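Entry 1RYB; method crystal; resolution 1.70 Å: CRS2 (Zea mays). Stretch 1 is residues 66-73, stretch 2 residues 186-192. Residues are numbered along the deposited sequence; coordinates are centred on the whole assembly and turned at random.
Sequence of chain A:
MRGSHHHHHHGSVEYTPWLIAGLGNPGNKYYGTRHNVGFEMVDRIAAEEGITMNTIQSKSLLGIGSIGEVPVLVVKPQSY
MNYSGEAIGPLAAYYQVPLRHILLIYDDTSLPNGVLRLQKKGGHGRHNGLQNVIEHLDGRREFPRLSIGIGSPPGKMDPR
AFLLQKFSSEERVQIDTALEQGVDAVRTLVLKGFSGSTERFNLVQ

Stretch 1 66-73: SIGEVPVL
Stretch 2, residues 186-192: VRTLVLK

The centre of this contact is a small apolar cluster in which a β-hairpin packs against one side of a helix. Ile 67, Val 70 and Val 72 all send their CA-to-CB bonds toward the helix, and Val 190 points back toward them. With chi1 at 171° (t), Val 190 offers its CG1 to all three: 3.9 Å to Val 70 CG1, 4.1 Å to Ile 67 CB and 4.3 Å to Val 72 CG1. One methyl thus touches both strands of the hairpin. Ile 67 is m, t (−67°, −169°), Val 70 is t (−172°) and Val 72 is m (−55°); Pro 71, between the two valines, points away, as strand alternation requires.

The backbone that presents these side chains is a type II' turn from Ile 67 to Val 70, with Gly 68 and Glu 69 at its two central positions. Strand 66-67 leads into Gly 68 (phi/psi 63/−137) and Glu 69 (−91/4), and strand 70-73 leaves. Ile 67 and Val 70 pair in both directions, N of Ile 67 to O of Val 70 and N of Val 70 to O of Ile 67, each 2.8 Å, which sets their side chains next to each other on the same face. The helix that carries Val 186 to Leu 191 begins earlier in the chain; its N-to-C direction makes 128° with that of strand 70-73, with an axis-to-axis approach of 9.8 Å. In register, the CA of Ile 67 lies 6.6 Å from the CA of Arg 187, and the CA of Gly 68 lies 7.0 Å from the CA of Leu 191. Within the helix, Val 190 N bonds to Val 186 O and Leu 191 N to Arg 187 O, both at 2.9 Å, the regular i to i-4 pattern.

Outward from this apolar cluster, Leu 191 leaves its helix sideways, but its m, t rotamer (−57°, 174°) brings the tip to the turn. Leu 191 CD2 lies 3.8 Å from Val 70 CG2 and 3.4 Å from Ile 67 O, and Leu 191 CG lies 3.9 Å from Ile 67 CG2. Glycine suits position 68 twice over: positive phi favours it, and an ideal CB on Gly 68 would fall 2.7 Å from Leu 191 CD2, a clash.

At the polar edge, Arg 187 also starts sideways and reaches in, with chi angles −79°, −165°, 46° and 104°. Ile 67 CG2 covers one face of its guanidinium, 3.8 Å from Arg 187 NH2. No direct hydrogen bond crosses the contact; instead, one water accepts from Gly 68 N at 2.6 Å and from Arg 187 NH2 at 3.0 Å, bridging turn and helix.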

ATOM      1  N   SER A  66      -1.843   6.238  15.895  1.00 13.59           N
ATOM      2  CA  SER A  66      -0.874   5.254  16.384  1.00 22.91           C
ATOM      3  C   SER A  66      -1.409   3.823  16.293  1.00 20.18           C
ATOM      4  O   SER A  66      -2.624   3.565  16.152  1.00 15.45           O
ATOM      5  CB  SER A  66      -0.392   5.562  17.782  1.00 21.35           C
ATOM      6  OG  SER A  66      -1.523   5.691  18.566  1.00 23.14           O
ATOM      7  N   ILE A  67      -0.442   2.915  16.318  1.00 13.81           N
ATOM      8  CA  ILE A  67      -0.680   1.457  16.376  1.00 18.12           C
ATOM      9  C   ILE A  67      -0.003   1.052  17.685  1.00 19.36           C
ATOM     10  O   ILE A  67       1.250   1.265  17.831  1.00 18.75           O
ATOM     11  CB  ILE A  67      -0.082   0.676  15.183  1.00 19.71           C
ATOM     12  CG1 ILE A  67      -0.829   1.060  13.887  1.00 20.60           C
ATOM     13  CG2 ILE A  67      -0.147  -0.865  15.434  1.00 22.40           C
ATOM     14  CD1 ILE A  67      -0.462   0.132  12.726  1.00 15.73           C
ATOM     15  N   GLY A  68      -0.797   0.657  18.725  1.00 16.78           N
ATOM     16  CA  GLY A  68      -0.118   0.434  19.965  1.00 15.69           C
ATOM     17  C   GLY A  68       0.473   1.789  20.373  1.00 19.05           C
ATOM     18  O   GLY A  68      -0.211   2.820  20.254  1.00 23.04           O
ATOM     19  N   GLU A  69       1.714   1.809  20.844  1.00 21.38           N
ATOM     20  CA  GLU A  69       2.431   3.011  21.259  1.00 21.81           C
ATOM     21  C   GLU A  69       3.210   3.625  20.128  1.00 16.95           C
ATOM     22  O   GLU A  69       3.936   4.584  20.325  1.00 24.22           O
ATOM     23  CB  GLU A  69       3.408   2.723  22.452  1.00 30.01           C
ATOM     24  CG  GLU A  69       2.649   2.139  23.686  1.00 71.52           C
ATOM     25  CD  GLU A  69       3.521   1.407  24.710  1.00100.00           C
ATOM     26  OE1 GLU A  69       4.751   1.495  24.756  1.00 56.47           O
ATOM     27  OE2 GLU A  69       2.806   0.725  25.607  1.00100.00           O
ATOM     28  N   VAL A  70       3.077   3.049  18.926  1.00 13.91           N
ATOM     29  CA  VAL A  70       3.866   3.571  17.813  1.00 16.51           C
ATOM     30  C   VAL A  70       3.055   4.594  17.023  1.00 11.28           C
ATOM     31  O   VAL A  70       1.983   4.307  16.528  1.00 14.44           O
ATOM     32  CB  VAL A  70       4.295   2.405  16.815  1.00 10.79           C
ATOM     33  CG1 VAL A  70       5.297   2.880  15.746  1.00 11.80           C
ATOM     34  CG2 VAL A  70       4.879   1.244  17.618  1.00 15.59           C
ATOM     35  N   PRO A  71       3.602   5.730  16.875  1.00 14.63           N
ATOM     36  CA  PRO A  71       2.950   6.788  16.054  1.00 14.06           C
ATOM     37  C   PRO A  71       3.066   6.384  14.573  1.00 14.39           C
ATOM     38  O   PRO A  71       4.130   5.942  14.091  1.00 14.62           O
ATOM     39  CB  PRO A  71       3.788   8.035  16.291  1.00 15.98           C
ATOM     40  CG  PRO A  71       4.804   7.694  17.372  1.00 23.50           C
ATOM     41  CD  PRO A  71       4.836   6.187  17.585  1.00 16.99           C
ATOM     42  N   VAL A  72       2.003   6.588  13.831  1.00 14.10           N
ATOM     43  CA  VAL A  72       2.084   6.282  12.415  1.00 11.48           C
ATOM     44  C   VAL A  72       1.330   7.351  11.637  1.00 15.36           C
ATOM     45  O   VAL A  72       0.411   8.046  12.159  1.00 12.98           O
ATOM     46  CB  VAL A  72       1.366   4.916  12.124  1.00 12.91           C
ATOM     47  CG1 VAL A  72       1.895   3.763  12.974  1.00 11.07           C
ATOM     48  CG2 VAL A  72      -0.175   4.967  12.296  1.00 10.62           C
ATOM     49  N   LEU A  73       1.646   7.420  10.360  1.00 12.15           N
ATOM     50  CA  LEU A  73       0.773   8.171   9.470  1.00 12.10           C
ATOM     51  C   LEU A  73       0.264   7.217   8.418  1.00 11.73           C
ATOM     52  O   LEU A  73       0.969   6.296   8.069  1.00 17.04           O
ATOM     53  CB  LEU A  73       1.336   9.468   8.929  1.00 18.72           C
ATOM     54  CG  LEU A  73       2.636   9.408   8.210  1.00 27.24           C
ATOM     55  CD1 LEU A  73       2.619  10.544   7.196  1.00 41.28           C
ATOM     56  CD2 LEU A  73       3.794   9.699   9.158  1.00 26.04           C
ATOM     57  N   VAL A 186       0.047  -6.069   9.347  1.00 11.07           N
ATOM     58  CA  VAL A 186       0.673  -4.731   9.439  1.00 12.39           C
ATOM     59  C   VAL A 186       0.872  -4.316  10.897  1.00 12.32           C
ATOM     60  O   VAL A 186       1.926  -3.853  11.275  1.00 11.38           O
ATOM     61  CB  VAL A 186      -0.121  -3.666   8.617  1.00 10.71           C
ATOM     62  CG1 VAL A 186       0.405  -2.247   8.965  1.00  9.54           C
ATOM     63  CG2 VAL A 186       0.077  -3.999   7.147  1.00  9.59           C
ATOM     64  N   ARG A 187      -0.137  -4.530  11.720  1.00 10.40           N
ATOM     65  CA  ARG A 187       0.042  -4.236  13.137  1.00 11.74           C
ATOM     66  C   ARG A 187       1.206  -4.929  13.706  1.00  6.91           C
ATOM     67  O   ARG A 187       1.966  -4.421  14.499  1.00 12.44           O
ATOM     68  CB  ARG A 187      -1.126  -4.725  13.906  1.00 19.47           C
ATOM     69  CG  ARG A 187      -2.287  -3.822  13.815  1.00 35.11           C
ATOM     70  CD  ARG A 187      -3.323  -4.151  14.886  1.00 28.27           C
ATOM     71  NE  ARG A 187      -2.749  -4.350  16.216  1.00 30.13           N
ATOM     72  CZ  ARG A 187      -2.830  -3.422  17.189  1.00 63.00           C
ATOM     73  NH1 ARG A 187      -2.318  -3.588  18.425  1.00 68.36           N
ATOM     74  NH2 ARG A 187      -3.415  -2.276  16.898  1.00 39.51           N
ATOM     75  N   THR A 188       1.312  -6.213  13.392  1.00 10.75           N
ATOM     76  CA  THR A 188       2.453  -7.012  13.910  1.00 12.94           C
ATOM     77  C   THR A 188       3.776  -6.516  13.389  1.00 23.57           C
ATOM     78  O   THR A 188       4.730  -6.340  14.147  1.00 17.67           O
ATOM     79  CB  THR A 188       2.306  -8.513  13.561  1.00 10.62           C
ATOM     80  OG1 THR A 188       1.114  -8.970  14.195  1.00 14.93           O
ATOM     81  CG2 THR A 188       3.553  -9.295  14.101  1.00 12.53           C
ATOM     82  N   LEU A 189       3.866  -6.267  12.093  1.00 10.90           N
ATOM     83  CA  LEU A 189       5.105  -5.703  11.601  1.00  8.29           C
ATOM     84  C   LEU A 189       5.483  -4.441  12.319  1.00 13.02           C
ATOM     85  O   LEU A 189       6.631  -4.231  12.655  1.00 16.00           O
ATOM     86  CB  LEU A 189       4.991  -5.431  10.064  1.00 12.72           C
ATOM     87  CG  LEU A 189       6.119  -4.600   9.464  1.00 16.87           C
ATOM     88  CD1 LEU A 189       7.376  -5.444   9.361  1.00 26.14           C
ATOM     89  CD2 LEU A 189       5.702  -4.123   8.094  1.00 14.61           C
ATOM     90  N   VAL A 190       4.550  -3.520  12.437  1.00 10.25           N
ATOM     91  CA  VAL A 190       4.807  -2.224  13.085  1.00 10.52           C
ATOM     92  C   VAL A 190       5.179  -2.364  14.554  1.00 19.66           C
ATOM     93  O   VAL A 190       6.140  -1.764  14.988  1.00 18.00           O
ATOM     94  CB  VAL A 190       3.590  -1.366  12.941  1.00 12.62           C
ATOM     95  CG1 VAL A 190       3.735  -0.090  13.796  1.00 10.61           C
ATOM     96  CG2 VAL A 190       3.422  -1.065  11.433  1.00 11.14           C
ATOM     97  N   LEU A 191       4.461  -3.209  15.325  1.00 12.49           N
ATOM     98  CA  LEU A 191       4.813  -3.422  16.750  1.00 10.48           C
ATOM     99  C   LEU A 191       6.113  -4.204  17.076  1.00 17.36           C
ATOM    100  O   LEU A 191       6.816  -3.948  18.076  1.00 15.74           O
ATOM    101  CB  LEU A 191       3.619  -4.025  17.498  1.00 14.99           C
ATOM    102  CG  LEU A 191       2.384  -3.168  17.380  1.00  9.71           C
ATOM    103  CD1 LEU A 191       1.163  -3.834  18.009  1.00 13.24           C
ATOM    104  CD2 LEU A 191       2.667  -1.833  18.063  1.00 13.85           C
ATOM    105  N   LYS A 192       6.435  -5.209  16.279  1.00 13.62           N
ATOM    106  CA  LYS A 192       7.561  -6.070  16.558  1.00 12.33           C
ATOM    107  C   LYS A 192       8.901  -5.413  16.644  1.00 19.44           C
ATOM    108  O   LYS A 192       9.814  -5.961  17.290  1.00 23.28           O
ATOM    109  CB  LYS A 192       7.615  -7.379  15.751  1.00 21.91           C
ATOM    110  CG  LYS A 192       7.992  -7.185  14.285  1.00 25.44           C
ATOM    111  CD  LYS A 192       8.226  -8.498  13.484  1.00 31.09           C
ATOM    112  CE  LYS A 192       8.709  -8.211  12.056  1.00 35.30           C
ATOM    113  NZ  LYS A 192      10.063  -7.605  12.022  1.00 39.91           N
TER
HETATM  114  O   HOH W   1      -3.375   0.101  18.684  1.00 39.93           O